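Local coordinates for Vv2_1132 (Vibrio vulnificus CMCP6, PDB 5Y9S), which probably regulates transcription as a tetrameric LysR-type regulator, pairing a DNA-binding winged helix-turn-helix with a domain of the substrate-binding type, at residues K12-F17 against R43-L47; I51-L55 against T66-F72; H149-L153 against T288-V294; K171-I177 against I281-T287. All coordinates share one frame; numbering follows the deposited sequence.

Contact 1 (K12-F17 against R43-L47); sequences KWLEDF and RIQAL
W13 lays one face of its indole on helix 37-51, over the backbone and side chains of A46 and L47. With CG anti to the carbonyl carbon (chi1 -67°), the ring is carried along that helix. At its root, W13 CB meets L47 CB and CD1, and CG lies over L47 CB at 3.9 Å. R43 O lies over the same face, 3.7 Å from NE1. Under the six-membered ring comes L47 CA, a CH-pi contact 4.1 Å from the centroid, and on the benzo ring CZ2 presses on A46 CB at 3.4 Å. This packs the first helix of the helix-turn-helix domain across the third, the recognition helix of the LysR family. One turn on, D16 takes the R43 guanidinium side-on in a salt bridge, the planes only 12° apart. R43 NH2 points straight at D16 OD1 (2.6 Å) along its syn lone pair; the modelled distance from NE to OD2 is doubtfully short. R33 bonds to the same OD1, and K12 CD lies over one guanidinium face, 3.5 Å from R43 NH1.

Contact 2 (I51-L55 against T66-F72); sequences IGVPL and TEHGQKF
In this winged helix-turn-helix domain the wing springs from the loop I51-L55 and returns at T66, the N-cap of the long helix 67-90, so this contact closes the wing at its base. T66 does most of the polar work. Its OG1 sits between its own backbone N and carbonyl carbon (chi1 63°), where it donates to P54 O at 2.7 Å and accepts from G69 N, the capping bond. T66 N in turn donates to L55 O at 2.8 Å. G69 follows closely, its CA 3.5 Å from the same L55 O. Beyond it, V53 lies off-centre over one face of the H68 ring, with CG2 touching H68 CG at 3.7 Å, while E67 CG lies over the opposite face. Deeper in, L55 and I51 reach F72, a ring that also meets F17 edge-to-face; F90 of a second subunit packs on I51. L55 CD1 stands over the F72 ring, 4.3 Å from its centroid and 13° off the normal, and I51 CD1 approaches F72 CE1 obliquely at 3.7 Å.

Contact 3 (H149-L153 against T288-V294); sequences HSTDL and TNHRAAV
D152 and V294 make the close-packed inner half of this contact, where the loop entering strand 153-157 meets the start of helix 292-300 in the substrate-binding-type domain. V294 CG2 presses against D152 CB at 3.7 Å, and L153 CD2 slides past V294 CG1 at a looser 4.2 Å. The D152 carboxylate is buried but well supplied with positive charge. R291, the residue at the N-cap position of the helix, brings NH1 within 2.8 Å of D152 OD1, a salt bridge at the guanidinium edge with the two planes turned 51° apart. R102, on the neighbouring strand 100-105, forms a salt bridge with OD2, and the other arm of R291, NH2, bonds to T100 O. This inner half therefore ties both segments to strand 100-105.

The other half faces solvent on its H149 and T288 side, although N289 is buried. H149, which ends helix 139-147 in a Schellman motif, holds its imidazole edge-on to both residues. N289 CG stands anti to the backbone N (chi1 -177°), which carries the amide to H149; ND2 donates to H149 ND1 at 2.9 Å, nearly in both the ring and amide planes. T288 OG1 lies 2.9 Å from H149 NE2, but the bond is bent (116° at the hydrogen) and weak. With ND1 serving as acceptor, the arrangement is consistent with a neutral H149 carrying its proton on NE2.

Contact 4 (K171-I177 against I281-T287); sequences KLEKCVI and ILCYRST
E173 and R285 come together through different first torsions: in E173, CG is anti to the backbone N (chi1 -171°), while in R285 CG sits between the backbone N and the carbonyl carbon (chi1 85°). Both chains then run out extended, side by side, and R285 NE and NH2 converge on E173 OE2, each at 3.1 Å. The oxygen lies in the guanidinium plane, yet both nitrogens reach it from the same face of the carboxylate, the planes being 47° apart.

The two backbones form a regular antiparallel ladder. E173 with R285 and C175 with C283 are hydrogen-bonded pairs, each joined by two N-H...O bonds; I177 N adds another to I281 O at 2.7 Å. At the other end, T287 N donates almost straight to K171 O at 2.8 Å. On the face of K174, V176, L282 and Y284, K174 lies alongside the tyrosine ring, its CB 3.3 Å from Y284 CE1. On the face of C175 and C283, I177 CG1 packs on C283 CB at 3.6 Å.

Strand 277-286 sits between strand 172-186 and strand 153-157 in the mixed sheet. Helix 139-147 packs on L172 and Y284 through F143 and L146, and helix 292-300 lies across the face of E173, C175 and C283, where W298 makes a cation-pi contact with R285 and D295 takes its NH1.

Overall arrangement
From the N terminus, contact 1 closes a loop of 25 residues, bringing the first helix onto helix 37-51. Contact 2 follows in series, closing the shorter loop that holds the two wing strands. The two share a core, joined there by L47 against L55 and F72. Helix 67-90 then leads away toward the other domain, leaving contact 3 about 44 Å from contact 1, centre to centre. There the closures become long: contact 3 spans 134 residues, and contact 4 lies wholly within that span, joining strand 172-186 to strand 277-286 just before the chain turns into helix 292-300. No loops cross, and L153 of contact 3 packs on C283 and R285 of contact 4.

Contact 1 (K12-F17 against R43-L47)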
loop_
_atom_site.group_PDB
_atom_site.type_symbol
_atom_site.label_atom_id
_atom_site.label_comp_id
_atom_site.label_asym_id
_atom_site.label_seq_id
_atom_site.Cartn_x
_atom_site.Cartn_y
_atom_site.Cartn_z
ATOM N N LYS D 12 16.880 -0.269 -1.998
ATOM C CA LYS D 12 17.238 -0.903 -3.267
ATOM C C LYS D 12 17.301 -2.429 -3.182
ATOM O O LYS D 12 17.332 -3.083 -4.230
ATOM C CB LYS D 12 18.557 -0.343 -3.825
ATOM C CG LYS D 12 19.575 0.087 -2.810
ATOM C CD LYS D 12 20.769 0.721 -3.503
ATOM C CE LYS D 12 20.567 2.236 -3.700
ATOM N NZ LYS D 12 21.600 2.854 -4.601
ATOM N N TRP D 13 17.293 -3.011 -1.973
ATOM C CA TRP D 13 17.105 -4.462 -1.811
ATOM C C TRP D 13 15.852 -4.949 -2.541
ATOM O O TRP D 13 15.823 -6.064 -3.086
ATOM C CB TRP D 13 16.966 -4.814 -0.323
ATOM C CG TRP D 13 18.202 -4.601 0.498
ATOM C CD1 TRP D 13 19.475 -4.381 0.034
ATOM C CD2 TRP D 13 18.289 -4.584 1.938
ATOM N NE1 TRP D 13 20.336 -4.249 1.096
ATOM C CE2 TRP D 13 19.638 -4.363 2.272
ATOM C CE3 TRP D 13 17.359 -4.733 2.965
ATOM C CZ2 TRP D 13 20.076 -4.284 3.585
ATOM C CZ3 TRP D 13 17.792 -4.656 4.271
ATOM C CH2 TRP D 13 19.147 -4.449 4.572
ATOM N N LEU D 14 14.810 -4.124 -2.562
ATOM C CA LEU D 14 13.547 -4.547 -3.153
ATOM C C LEU D 14 13.692 -4.770 -4.647
ATOM O O LEU D 14 13.357 -5.842 -5.159
ATOM C CB LEU D 14 12.473 -3.509 -2.866
ATOM C CG LEU D 14 12.327 -3.190 -1.389
ATOM C CD1 LEU D 14 11.287 -2.110 -1.207
ATOM C CD2 LEU D 14 11.943 -4.426 -0.632
ATOM N N GLU D 15 14.190 -3.774 -5.371
ATOM C CA GLU D 15 14.425 -3.998 -6.798
ATOM C C GLU D 15 15.510 -5.039 -7.002
ATOM O O GLU D 15 15.425 -5.840 -7.938
ATOM C CB GLU D 15 14.788 -2.686 -7.510
ATOM C CG GLU D 15 14.183 -1.433 -6.863
ATOM C CD GLU D 15 14.593 -0.122 -7.555
ATOM O OE1 GLU D 15 14.461 -0.051 -8.800
ATOM O OE2 GLU D 15 15.046 0.832 -6.861
ATOM N N ASP D 16 16.521 -5.065 -6.125
ATOM C CA ASP D 16 17.487 -6.171 -6.154
ATOM C C ASP D 16 16.755 -7.497 -6.142
ATOM O O ASP D 16 16.978 -8.359 -6.997
ATOM C CB ASP D 16 18.432 -6.106 -4.954
ATOM C CG ASP D 16 19.436 -4.987 -5.065
ATOM O OD1 ASP D 16 19.556 -4.435 -6.170
ATOM O OD2 ASP D 16 20.093 -4.641 -4.055
ATOM N N PHE D 17 15.829 -7.641 -5.194
ATOM C CA PHE D 17 15.065 -8.873 -5.077
ATOM C C PHE D 17 14.283 -9.159 -6.360
ATOM O O PHE D 17 14.411 -10.238 -6.944
ATOM C CB PHE D 17 14.138 -8.798 -3.870
ATOM C CG PHE D 17 13.100 -9.873 -3.864
ATOM C CD1 PHE D 17 13.370 -11.120 -3.317
ATOM C CD2 PHE D 17 11.845 -9.645 -4.423
ATOM C CE1 PHE D 17 12.407 -12.122 -3.323
ATOM C CE2 PHE D 17 10.887 -10.647 -4.450
ATOM C CZ PHE D 17 11.169 -11.889 -3.886
ATOM N N ARG D 43 24.225 -7.375 -1.330
ATOM C CA ARG D 43 22.934 -6.760 -1.067
ATOM C C ARG D 43 21.893 -7.833 -0.809
ATOM O O ARG D 43 21.154 -7.764 0.178
ATOM C CB ARG D 43 22.531 -5.855 -2.229
ATOM C CG ARG D 43 23.522 -4.695 -2.440
ATOM C CD ARG D 43 22.856 -3.353 -2.713
ATOM N NE ARG D 43 22.034 -3.404 -3.908
ATOM C CZ ARG D 43 22.150 -2.541 -4.900
ATOM N NH1 ARG D 43 23.059 -1.591 -4.804
ATOM N NH2 ARG D 43 21.371 -2.630 -5.975
ATOM N N ILE D 44 21.866 -8.864 -1.661
ATOM C CA ILE D 44 20.919 -9.964 -1.498
ATOM C C ILE D 44 21.101 -10.628 -0.137
ATOM O O ILE D 44 20.129 -11.019 0.531
ATOM C CB ILE D 44 21.094 -10.957 -2.657
ATOM C CG1 ILE D 44 20.677 -10.282 -3.978
ATOM C CG2 ILE D 44 20.351 -12.252 -2.386
ATOM C CD1 ILE D 44 19.167 -10.246 -4.214
ATOM N N GLN D 45 22.344 -10.750 0.307
ATOM C CA GLN D 45 22.602 -11.384 1.590
ATOM C C GLN D 45 22.126 -10.505 2.739
ATOM O O GLN D 45 21.479 -10.995 3.668
ATOM C CB GLN D 45 24.091 -11.705 1.710
ATOM C CG GLN D 45 24.589 -11.825 3.131
ATOM C CD GLN D 45 25.996 -12.415 3.196
ATOM O OE1 GLN D 45 26.893 -11.969 2.480
ATOM N NE2 GLN D 45 26.183 -13.428 4.038
ATOM N N ALA D 46 22.384 -9.193 2.661
ATOM C CA ALA D 46 21.864 -8.284 3.681
ATOM C C ALA D 46 20.339 -8.320 3.739
ATOM O O ALA D 46 19.753 -8.286 4.829
ATOM C CB ALA D 46 22.340 -6.861 3.419
ATOM N N LEU D 47 19.681 -8.386 2.581
ATOM C CA LEU D 47 18.220 -8.496 2.570
ATOM C C LEU D 47 17.765 -9.780 3.248
ATOM O O LEU D 47 16.747 -9.790 3.950
ATOM C CB LEU D 47 17.690 -8.454 1.138
ATOM C CG LEU D 47 16.211 -8.809 0.979
ATOM C CD1 LEU D 47 15.290 -7.852 1.764
ATOM C CD2 LEU D 47 15.840 -8.800 -0.459
#

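Contact 2 (I51-L55 against T66-F72)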
loop_
_atom_site.group_PDB
_atom_site.type_symbol
_atom_site.label_atom_id
_atom_site.label_comp_id
_atom_site.label_asym_id
_atom_site.label_seq_id
_atom_site.Cartn_x
_atom_site.Cartn_y
_atom_site.Cartn_z
ATOM N N ILE D 51 15.475 -9.820 6.683
ATOM C CA ILE D 51 14.160 -10.459 6.764
ATOM C C ILE D 51 14.162 -11.695 7.674
ATOM O O ILE D 51 13.099 -12.107 8.143
ATOM C CB ILE D 51 13.667 -10.859 5.365
ATOM C CG1 ILE D 51 12.139 -11.055 5.371
ATOM C CG2 ILE D 51 14.337 -12.160 4.958
ATOM C CD1 ILE D 51 11.329 -9.790 5.454
ATOM N N GLY D 52 15.319 -12.320 7.916
ATOM C CA GLY D 52 15.427 -13.446 8.835
ATOM C C GLY D 52 15.332 -14.836 8.224
ATOM O O GLY D 52 15.616 -15.819 8.924
ATOM N N VAL D 53 14.947 -14.964 6.958
ATOM C CA VAL D 53 14.767 -16.271 6.325
ATOM C C VAL D 53 15.324 -16.209 4.908
ATOM O O VAL D 53 15.439 -15.129 4.316
ATOM C CB VAL D 53 13.283 -16.703 6.290
ATOM C CG1 VAL D 53 12.764 -16.953 7.687
ATOM C CG2 VAL D 53 12.415 -15.671 5.578
ATOM N N PRO D 54 15.706 -17.360 4.345
ATOM C CA PRO D 54 16.211 -17.345 2.972
ATOM C C PRO D 54 15.068 -17.072 1.997
ATOM O O PRO D 54 13.998 -17.674 2.078
ATOM C CB PRO D 54 16.824 -18.748 2.789
ATOM C CG PRO D 54 16.167 -19.604 3.839
ATOM C CD PRO D 54 15.811 -18.700 4.965
ATOM N N LEU D 55 15.283 -16.122 1.103
ATOM C CA LEU D 55 14.280 -15.853 0.080
ATOM C C LEU D 55 14.523 -16.686 -1.168
ATOM O O LEU D 55 13.564 -17.111 -1.821
ATOM C CB LEU D 55 14.274 -14.364 -0.260
ATOM C CG LEU D 55 13.963 -13.517 0.972
ATOM C CD1 LEU D 55 14.119 -11.968 0.732
ATOM C CD2 LEU D 55 12.552 -13.862 1.405
ATOM N N THR D 66 12.234 -19.468 -2.472
ATOM C CA THR D 66 11.760 -20.373 -1.429
ATOM C C THR D 66 10.270 -20.118 -1.181
ATOM O O THR D 66 9.673 -19.214 -1.760
ATOM C CB THR D 66 12.557 -20.175 -0.138
ATOM O OG1 THR D 66 12.348 -18.834 0.347
ATOM C CG2 THR D 66 14.065 -20.420 -0.386
ATOM N N GLU D 67 9.652 -20.915 -0.311
ATOM C CA GLU D 67 8.284 -20.611 0.099
ATOM C C GLU D 67 8.193 -19.182 0.624
ATOM O O GLU D 67 7.285 -18.433 0.245
ATOM C CB GLU D 67 7.807 -21.609 1.162
ATOM C CG GLU D 67 8.773 -21.652 2.381
ATOM C CD GLU D 67 8.273 -22.449 3.569
ATOM O OE1 GLU D 67 9.127 -23.062 4.251
ATOM O OE2 GLU D 67 7.046 -22.461 3.833
ATOM N N HIS D 68 9.168 -18.766 1.441
ATOM C CA HIS D 68 9.205 -17.407 1.977
ATOM C C HIS D 68 9.348 -16.370 0.863
ATOM O O HIS D 68 8.614 -15.373 0.840
ATOM C CB HIS D 68 10.345 -17.279 2.993
ATOM C CG HIS D 68 10.251 -18.257 4.124
ATOM N ND1 HIS D 68 9.167 -18.306 4.975
ATOM C CD2 HIS D 68 11.108 -19.217 4.550
ATOM C CE1 HIS D 68 9.355 -19.255 5.873
ATOM N NE2 HIS D 68 10.527 -19.822 5.637
ATOM N N GLY D 69 10.269 -16.601 -0.089
ATOM C CA GLY D 69 10.427 -15.657 -1.183
ATOM C C GLY D 69 9.138 -15.473 -1.957
ATOM O O GLY D 69 8.812 -14.367 -2.402
ATOM N N GLN D 70 8.358 -16.546 -2.080
ATOM C CA GLN D 70 7.094 -16.432 -2.787
ATOM C C GLN D 70 6.113 -15.571 -2.023
ATOM O O GLN D 70 5.459 -14.713 -2.617
ATOM C CB GLN D 70 6.536 -17.821 -3.070
ATOM C CG GLN D 70 7.116 -18.330 -4.372
ATOM C CD GLN D 70 6.633 -19.689 -4.756
ATOM O OE1 GLN D 70 6.232 -20.482 -3.905
ATOM N NE2 GLN D 70 6.664 -19.977 -6.054
ATOM N N LYS D 71 6.030 -15.736 -0.703
ATOM C CA LYS D 71 5.232 -14.793 0.084
ATOM C C LYS D 71 5.822 -13.387 0.084
ATOM O O LYS D 71 5.080 -12.426 0.290
ATOM C CB LYS D 71 5.094 -15.273 1.523
ATOM C CG LYS D 71 4.671 -16.756 1.646
ATOM C CD LYS D 71 3.158 -16.874 1.760
ATOM C CE LYS D 71 2.761 -18.229 2.349
ATOM N NZ LYS D 71 3.074 -19.328 1.378
ATOM N N PHE D 72 7.130 -13.238 -0.135
ATOM C CA PHE D 72 7.748 -11.913 -0.079
ATOM C C PHE D 72 7.429 -11.064 -1.304
ATOM O O PHE D 72 7.544 -9.834 -1.242
ATOM C CB PHE D 72 9.269 -12.052 0.078
ATOM C CG PHE D 72 9.973 -10.752 0.386
ATOM C CD1 PHE D 72 9.955 -10.212 1.665
ATOM C CD2 PHE D 72 10.650 -10.065 -0.611
ATOM C CE1 PHE D 72 10.603 -9.005 1.936
ATOM C CE2 PHE D 72 11.289 -8.834 -0.344
ATOM C CZ PHE D 72 11.269 -8.319 0.927
#

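Contact 3 (H149-L153 against T288-V294)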
loop_
_atom_site.group_PDB
_atom_site.type_symbol
_atom_site.label_atom_id
_atom_site.label_comp_id
_atom_site.label_asym_id
_atom_site.label_seq_id
_atom_site.Cartn_x
_atom_site.Cartn_y
_atom_site.Cartn_z
ATOM N N HIS D 149 1.490 26.915 -14.737
ATOM C CA HIS D 149 2.703 27.059 -15.550
ATOM C C HIS D 149 3.532 25.771 -15.605
ATOM O O HIS D 149 4.729 25.803 -15.935
ATOM C CB HIS D 149 3.561 28.225 -15.063
ATOM C CG HIS D 149 2.808 29.512 -14.949
ATOM N ND1 HIS D 149 2.758 30.441 -15.968
ATOM C CD2 HIS D 149 2.070 30.026 -13.937
ATOM C CE1 HIS D 149 2.019 31.468 -15.591
ATOM N NE2 HIS D 149 1.589 31.242 -14.363
ATOM N N SER D 150 2.925 24.621 -15.290
ATOM C CA SER D 150 3.619 23.354 -15.483
ATOM C C SER D 150 3.691 22.962 -16.951
ATOM O O SER D 150 4.458 22.057 -17.300
ATOM C CB SER D 150 2.937 22.245 -14.669
ATOM O OG SER D 150 1.613 21.997 -15.111
ATOM N N THR D 151 2.903 23.613 -17.807
ATOM C CA THR D 151 3.005 23.475 -19.253
ATOM C C THR D 151 2.700 24.830 -19.868
ATOM O O THR D 151 2.110 25.696 -19.224
ATOM C CB THR D 151 2.056 22.403 -19.816
ATOM O OG1 THR D 151 2.504 22.018 -21.120
ATOM C CG2 THR D 151 0.643 22.935 -19.920
ATOM N N ASP D 152 3.113 25.009 -21.122
ATOM C CA ASP D 152 3.044 26.311 -21.779
ATOM C C ASP D 152 1.919 26.442 -22.793
ATOM O O ASP D 152 1.302 27.508 -22.881
ATOM C CB ASP D 152 4.372 26.606 -22.473
ATOM C CG ASP D 152 5.539 26.541 -21.512
ATOM O OD1 ASP D 152 6.555 25.903 -21.849
ATOM O OD2 ASP D 152 5.424 27.121 -20.410
ATOM N N LEU D 153 1.654 25.402 -23.582
ATOM C CA LEU D 153 0.620 25.467 -24.606
ATOM C C LEU D 153 -0.191 24.184 -24.603
ATOM O O LEU D 153 0.315 23.104 -24.294
ATOM C CB LEU D 153 1.186 25.696 -26.009
ATOM C CG LEU D 153 2.034 26.953 -26.216
ATOM C CD1 LEU D 153 2.863 26.822 -27.484
ATOM C CD2 LEU D 153 1.142 28.175 -26.277
ATOM N N THR D 288 -1.019 34.715 -17.472
ATOM C CA THR D 288 0.057 35.069 -16.550
ATOM C C THR D 288 1.411 34.450 -16.910
ATOM O O THR D 288 2.298 34.413 -16.054
ATOM C CB THR D 288 -0.305 34.649 -15.118
ATOM O OG1 THR D 288 -0.392 33.219 -15.029
ATOM C CG2 THR D 288 -1.625 35.248 -14.691
ATOM N N ASN D 289 1.597 33.952 -18.130
ATOM C CA ASN D 289 2.842 33.295 -18.530
ATOM C C ASN D 289 3.471 34.122 -19.640
ATOM O O ASN D 289 2.969 34.133 -20.772
ATOM C CB ASN D 289 2.591 31.858 -18.988
ATOM C CG ASN D 289 3.872 31.113 -19.346
ATOM O OD1 ASN D 289 4.466 31.327 -20.407
ATOM N ND2 ASN D 289 4.282 30.207 -18.471
ATOM N N HIS D 290 4.560 34.809 -19.324
ATOM C CA HIS D 290 5.271 35.645 -20.286
ATOM C C HIS D 290 6.707 35.144 -20.393
ATOM O O HIS D 290 7.636 35.752 -19.860
ATOM C CB HIS D 290 5.206 37.133 -19.874
ATOM C CG HIS D 290 3.829 37.597 -19.507
ATOM N ND1 HIS D 290 3.359 37.584 -18.211
ATOM C CD2 HIS D 290 2.811 38.063 -20.272
ATOM C CE1 HIS D 290 2.117 38.035 -18.191
ATOM N NE2 HIS D 290 1.760 38.330 -19.429
ATOM N N ARG D 291 6.888 34.018 -21.070
ATOM C CA ARG D 291 8.208 33.555 -21.460
ATOM C C ARG D 291 8.402 33.890 -22.932
ATOM O O ARG D 291 7.494 33.683 -23.746
ATOM C CB ARG D 291 8.367 32.051 -21.212
ATOM C CG ARG D 291 7.911 31.590 -19.813
ATOM C CD ARG D 291 8.218 30.110 -19.552
ATOM N NE ARG D 291 9.409 29.712 -20.289
ATOM C CZ ARG D 291 9.504 28.640 -21.065
ATOM N NH1 ARG D 291 8.480 27.797 -21.203
ATOM N NH2 ARG D 291 10.642 28.413 -21.699
ATOM N N ALA D 292 9.572 34.424 -23.271
ATOM C CA ALA D 292 9.794 34.843 -24.649
ATOM C C ALA D 292 9.788 33.658 -25.609
ATOM O O ALA D 292 9.396 33.807 -26.774
ATOM C CB ALA D 292 11.101 35.622 -24.765
ATOM N N ALA D 293 10.211 32.479 -25.145
ATOM C CA ALA D 293 10.112 31.299 -25.991
ATOM C C ALA D 293 8.654 30.987 -26.308
ATOM O O ALA D 293 8.309 30.675 -27.453
ATOM C CB ALA D 293 10.802 30.110 -25.321
ATOM N N VAL D 294 7.777 31.100 -25.313
ATOM C CA VAL D 294 6.365 30.836 -25.555
ATOM C C VAL D 294 5.770 31.895 -26.480
ATOM O O VAL D 294 5.023 31.576 -27.412
ATOM C CB VAL D 294 5.608 30.744 -24.220
ATOM C CG1 VAL D 294 4.146 30.433 -24.464
ATOM C CG2 VAL D 294 6.236 29.689 -23.363
#

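Contact 4 (K171-I177 against I281-T287)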
loop_
_atom_site.group_PDB
_atom_site.type_symbol
_atom_site.label_atom_id
_atom_site.label_comp_id
_atom_site.label_asym_id
_atom_site.label_seq_id
_atom_site.Cartn_x
_atom_site.Cartn_y
_atom_site.Cartn_z
ATOM N N LYS D 171 -7.801 33.976 -17.134
ATOM C CA LYS D 171 -6.801 32.967 -16.811
ATOM C C LYS D 171 -6.108 32.443 -18.068
ATOM O O LYS D 171 -4.875 32.345 -18.112
ATOM C CB LYS D 171 -7.462 31.817 -16.044
ATOM C CG LYS D 171 -8.083 32.216 -14.710
ATOM C CD LYS D 171 -8.136 31.047 -13.713
ATOM C CE LYS D 171 -9.274 30.062 -14.018
ATOM N NZ LYS D 171 -9.464 29.040 -12.926
ATOM N N LEU D 172 -6.895 32.106 -19.090
ATOM C CA LEU D 172 -6.396 31.510 -20.319
ATOM C C LEU D 172 -6.725 32.386 -21.514
ATOM O O LEU D 172 -7.768 33.052 -21.550
ATOM C CB LEU D 172 -6.993 30.119 -20.562
ATOM C CG LEU D 172 -6.955 29.182 -19.363
ATOM C CD1 LEU D 172 -7.690 27.878 -19.651
ATOM C CD2 LEU D 172 -5.516 28.927 -18.980
ATOM N N GLU D 173 -5.831 32.364 -22.499
ATOM C CA GLU D 173 -6.113 32.907 -23.817
ATOM C C GLU D 173 -6.200 31.770 -24.832
ATOM O O GLU D 173 -5.505 30.757 -24.717
ATOM C CB GLU D 173 -5.052 33.909 -24.252
ATOM C CG GLU D 173 -5.412 34.671 -25.525
ATOM C CD GLU D 173 -4.273 35.526 -26.029
ATOM O OE1 GLU D 173 -4.388 36.050 -27.154
ATOM O OE2 GLU D 173 -3.266 35.673 -25.304
ATOM N N LYS D 174 -7.064 31.944 -25.829
ATOM C CA LYS D 174 -7.301 30.918 -26.828
ATOM C C LYS D 174 -7.263 31.536 -28.212
ATOM O O LYS D 174 -7.678 32.681 -28.409
ATOM C CB LYS D 174 -8.635 30.202 -26.598
ATOM C CG LYS D 174 -9.854 30.807 -27.280
ATOM C CD LYS D 174 -11.091 29.942 -27.045
ATOM C CE LYS D 174 -12.296 30.500 -27.787
ATOM N NZ LYS D 174 -12.563 31.945 -27.456
ATOM N N CYS D 175 -6.722 30.782 -29.158
ATOM C CA CYS D 175 -6.658 31.196 -30.547
ATOM C C CYS D 175 -6.965 29.986 -31.416
ATOM O O CYS D 175 -6.895 28.838 -30.967
ATOM C CB CYS D 175 -5.296 31.796 -30.909
ATOM S SG CYS D 175 -4.068 30.591 -31.453
ATOM N N VAL D 176 -7.325 30.272 -32.660
ATOM C CA VAL D 176 -7.762 29.269 -33.615
ATOM C C VAL D 176 -6.564 28.925 -34.485
ATOM O O VAL D 176 -6.037 29.787 -35.196
ATOM C CB VAL D 176 -8.939 29.789 -34.460
ATOM C CG1 VAL D 176 -9.343 28.773 -35.538
ATOM C CG2 VAL D 176 -10.120 30.140 -33.555
ATOM N N ILE D 177 -6.124 27.668 -34.417
ATOM C CA ILE D 177 -4.997 27.219 -35.228
ATOM C C ILE D 177 -5.455 26.905 -36.639
ATOM O O ILE D 177 -4.795 27.266 -37.620
ATOM C CB ILE D 177 -4.332 25.989 -34.587
ATOM C CG1 ILE D 177 -3.642 26.370 -33.288
ATOM C CG2 ILE D 177 -3.361 25.350 -35.570
ATOM C CD1 ILE D 177 -2.764 27.566 -33.430
ATOM N N ILE D 281 -9.455 23.671 -34.440
ATOM C CA ILE D 281 -8.354 23.243 -33.590
ATOM C C ILE D 281 -7.802 24.478 -32.902
ATOM O O ILE D 281 -7.351 25.425 -33.563
ATOM C CB ILE D 281 -7.266 22.514 -34.380
ATOM C CG1 ILE D 281 -7.771 21.133 -34.804
ATOM C CG2 ILE D 281 -6.026 22.383 -33.517
ATOM C CD1 ILE D 281 -7.052 20.563 -35.995
ATOM N N LEU D 282 -7.833 24.464 -31.575
ATOM C CA LEU D 282 -7.518 25.631 -30.770
ATOM C C LEU D 282 -6.162 25.456 -30.114
ATOM O O LEU D 282 -5.729 24.334 -29.839
ATOM C CB LEU D 282 -8.589 25.856 -29.698
ATOM C CG LEU D 282 -9.974 25.916 -30.338
ATOM C CD1 LEU D 282 -11.080 26.017 -29.312
ATOM C CD2 LEU D 282 -10.004 27.083 -31.306
ATOM N N CYS D 283 -5.488 26.578 -29.886
ATOM C CA CYS D 283 -4.320 26.616 -29.022
ATOM C C CYS D 283 -4.621 27.541 -27.852
ATOM O O CYS D 283 -5.009 28.697 -28.056
ATOM C CB CYS D 283 -3.078 27.078 -29.778
ATOM S SG CYS D 283 -1.605 27.008 -28.735
ATOM N N TYR D 284 -4.451 27.028 -26.636
ATOM C CA TYR D 284 -4.668 27.745 -25.388
ATOM C C TYR D 284 -3.347 28.072 -24.712
ATOM O O TYR D 284 -2.388 27.294 -24.790
ATOM C CB TYR D 284 -5.485 26.918 -24.405
ATOM C CG TYR D 284 -6.944 26.849 -24.703
ATOM C CD1 TYR D 284 -7.812 27.803 -24.203
ATOM C CD2 TYR D 284 -7.469 25.796 -25.442
ATOM C CE1 TYR D 284 -9.164 27.727 -24.449
ATOM C CE2 TYR D 284 -8.820 25.713 -25.693
ATOM C CZ TYR D 284 -9.663 26.685 -25.201
ATOM O OH TYR D 284 -11.013 26.613 -25.456
ATOM N N ARG D 285 -3.319 29.202 -23.999
ATOM C CA ARG D 285 -2.151 29.573 -23.208
ATOM C C ARG D 285 -2.591 30.297 -21.942
ATOM O O ARG D 285 -3.745 30.702 -21.798
ATOM C CB ARG D 285 -1.183 30.428 -24.023
ATOM C CG ARG D 285 -1.519 31.903 -24.026
ATOM C CD ARG D 285 -0.293 32.756 -24.372
ATOM N NE ARG D 285 -0.684 34.001 -25.030
ATOM C CZ ARG D 285 0.149 34.799 -25.693
ATOM N NH1 ARG D 285 1.440 34.503 -25.793
ATOM N NH2 ARG D 285 -0.320 35.899 -26.264
ATOM N N SER D 286 -1.650 30.448 -21.009
ATOM C CA SER D 286 -1.902 31.161 -19.766
ATOM C C SER D 286 -1.699 32.654 -19.955
ATOM O O SER D 286 -0.724 33.087 -20.576
ATOM C CB SER D 286 -0.977 30.683 -18.647
ATOM O OG SER D 286 -1.250 31.413 -17.462
ATOM N N THR D 287 -2.610 33.443 -19.378
ATOM C CA THR D 287 -2.469 34.895 -19.451
ATOM C C THR D 287 -1.317 35.399 -18.583
ATOM O O THR D 287 -0.675 36.392 -18.938
ATOM C CB THR D 287 -3.781 35.573 -19.057
ATOM O OG1 THR D 287 -4.193 35.094 -17.775
ATOM C CG2 THR D 287 -4.878 35.256 -20.078
#